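Side-chain contact in deoxyhypusine synthase, putative (PDB 7L9R), which probably acts as a deoxyhypusine synthase, an NAD-dependent transferase that makes the hypusine precursor on a lysine of the translation factor eIF5A: residues N42-T47 with S52-A57. Residues are numbered along the deposited sequence; the frame is centred on the assembly and turned at random. Where two conformers were deposited one is given.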
loop_
_atom_site.group_PDB
_atom_site.type_symbol
_atom_site.label_atom_id
_atom_site.label_comp_id
_atom_site.label_asym_id
_atom_site.label_seq_id
_atom_site.Cartn_x
_atom_site.Cartn_y
_atom_site.Cartn_z
ATOM N N ASN B 42 -26.679 8.807 -3.913
ATOM C CA ASN B 42 -26.821 9.371 -2.573
ATOM C C ASN B 42 -26.621 8.318 -1.493
ATOM O O ASN B 42 -26.108 8.630 -0.414
ATOM C CB ASN B 42 -28.188 10.036 -2.405
ATOM C CG ASN B 42 -28.340 11.271 -3.270
ATOM O OD1 ASN B 42 -27.344 11.877 -3.671
ATOM N ND2 ASN B 42 -29.593 11.658 -3.559
ATOM N N SER B 43 -27.042 7.078 -1.757
ATOM C CA SER B 43 -26.848 5.998 -0.792
ATOM C C SER B 43 -25.365 5.750 -0.534
ATOM O O SER B 43 -24.958 5.475 0.600
ATOM C CB SER B 43 -27.526 4.724 -1.296
ATOM O OG SER B 43 -27.230 3.616 -0.460
ATOM N N TYR B 44 -24.538 5.868 -1.570
ATOM C CA TYR B 44 -23.103 5.753 -1.358
ATOM C C TYR B 44 -22.590 6.860 -0.449
ATOM O O TYR B 44 -21.762 6.613 0.436
ATOM C CB TYR B 44 -22.364 5.789 -2.691
ATOM C CG TYR B 44 -20.881 5.913 -2.508
ATOM C CD1 TYR B 44 -20.137 4.852 -1.975
ATOM C CD2 TYR B 44 -20.218 7.090 -2.826
ATOM C CE1 TYR B 44 -18.767 4.951 -1.790
ATOM C CE2 TYR B 44 -18.845 7.203 -2.639
ATOM C CZ TYR B 44 -18.127 6.129 -2.122
ATOM O OH TYR B 44 -16.767 6.240 -1.941
ATOM N N LEU B 45 -23.083 8.085 -0.639
ATOM C CA LEU B 45 -22.600 9.223 0.135
ATOM C C LEU B 45 -22.940 9.125 1.618
ATOM O O LEU B 45 -22.329 9.835 2.425
ATOM C CB LEU B 45 -23.169 10.520 -0.445
ATOM C CG LEU B 45 -22.823 10.728 -1.924
ATOM C CD1 LEU B 45 -23.467 11.999 -2.481
ATOM C CD2 LEU B 45 -21.308 10.747 -2.136
ATOM N N THR B 46 -23.880 8.263 2.002
ATOM C CA THR B 46 -24.289 8.157 3.393
ATOM C C THR B 46 -24.018 6.801 4.025
ATOM O O THR B 46 -24.161 6.678 5.246
ATOM C CB THR B 46 -25.793 8.460 3.542
ATOM O OG1 THR B 46 -26.555 7.350 3.053
ATOM C CG2 THR B 46 -26.182 9.719 2.772
ATOM N N THR B 47 -23.646 5.782 3.249
ATOM C CA THR B 47 -23.430 4.445 3.800
ATOM C C THR B 47 -22.203 3.736 3.239
ATOM O O THR B 47 -21.783 2.729 3.820
ATOM C CB THR B 47 -24.670 3.550 3.577
ATOM O OG1 THR B 47 -25.011 3.513 2.185
ATOM C CG2 THR B 47 -25.884 4.049 4.374
ATOM N N SER B 52 -18.267 9.242 5.170
ATOM C CA SER B 52 -18.156 10.388 6.069
ATOM C C SER B 52 -17.102 11.373 5.578
ATOM O O SER B 52 -17.278 12.593 5.689
ATOM C CB SER B 52 -17.826 9.915 7.481
ATOM O OG SER B 52 -16.581 9.240 7.484
ATOM N N ASN B 53 -16.002 10.859 5.020
ATOM C CA ASN B 53 -14.964 11.734 4.484
ATOM C C ASN B 53 -15.417 12.417 3.202
ATOM O O ASN B 53 -15.081 13.585 2.965
ATOM C CB ASN B 53 -13.683 10.940 4.245
ATOM C CG ASN B 53 -13.014 10.529 5.538
ATOM O OD1 ASN B 53 -13.145 11.210 6.554
ATOM N ND2 ASN B 53 -12.289 9.416 5.508
ATOM N N VAL B 54 -16.173 11.707 2.358
ATOM C CA VAL B 54 -16.699 12.323 1.142
ATOM C C VAL B 54 -17.648 13.460 1.493
ATOM O O VAL B 54 -17.657 14.507 0.834
ATOM C CB VAL B 54 -17.379 11.264 0.255
ATOM C CG1 VAL B 54 -17.991 11.910 -0.974
ATOM C CG2 VAL B 54 -16.373 10.197 -0.149
ATOM N N GLY B 55 -18.442 13.285 2.552
ATOM C CA GLY B 55 -19.365 14.334 2.959
ATOM C C GLY B 55 -18.654 15.576 3.460
ATOM O O GLY B 55 -19.052 16.702 3.137
ATOM N N ARG B 56 -17.600 15.393 4.265
ATOM C CA ARG B 56 -16.792 16.528 4.702
ATOM C C ARG B 56 -16.180 17.248 3.510
ATOM O O ARG B 56 -16.117 18.484 3.481
ATOM C CB ARG B 56 -15.680 16.068 5.648
ATOM C CG ARG B 56 -16.107 15.657 7.040
ATOM C CD ARG B 56 -14.906 15.716 7.981
ATOM N NE ARG B 56 -14.435 17.088 8.141
ATOM C CZ ARG B 56 -13.209 17.430 8.518
ATOM N NH1 ARG B 56 -12.281 16.518 8.767
ATOM N NH2 ARG B 56 -12.905 18.719 8.645
ATOM N N ALA B 57 -15.715 16.483 2.516
ATOM C CA ALA B 57 -15.136 17.088 1.320
ATOM C C ALA B 57 -16.156 17.965 0.601
ATOM O O ALA B 57 -15.830 19.072 0.156
ATOM C CB ALA B 57 -14.592 16.004 0.388
#
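Leu45 has CG beside its backbone N and anti to the carbonyl carbon (chi1 -57°), and of its two methyls it is CD2 that meets Val54. Val54 answers with CG1, which lies anti to its own backbone N (chi1 177°). The contact joins two consecutive helices: helix 37-47 is followed shortly by helix 51-66, which runs on against the edge of the parallel sheet of this Rossmann-like fold.

The main touch is methyl to methyl, with Leu45 CD2 3.7 Å from Val54 CG1. The other leucine methyl stays well back, with Leu45 CD1 5.7 Å from Val54 CG1. The two side chains cross at about a right angle, so they meet at one point rather than along their lengths. The backbones come closest at Leu45 and Gly55, whose CA atoms are 6.7 Å apart. No hydrogen bond joins the two segments. The contact is small and apolar.

Around these helices, Val54 also packs on Val326 of the outermost strand 322-327 and on Ile337 of helix 330-339. Tyr44 rests on Val333 of its own chain and on Leu332 of the second subunit, which places this hydrophobic cluster beside a subunit interface. The backbone of Thr47 makes hydrogen bonds to that same subunit.

Tyr44 adds a looser second touch to Val54. Val54 thus offers one methyl to Leu45 and the other to the tyrosine end. The hydroxyl oxygen leads this approach, with Tyr44 OH 4.4 Å from Val54 CG2. The ring carbon Tyr44 CE2 lies slightly farther off, 4.6 Å from Val54 CG2.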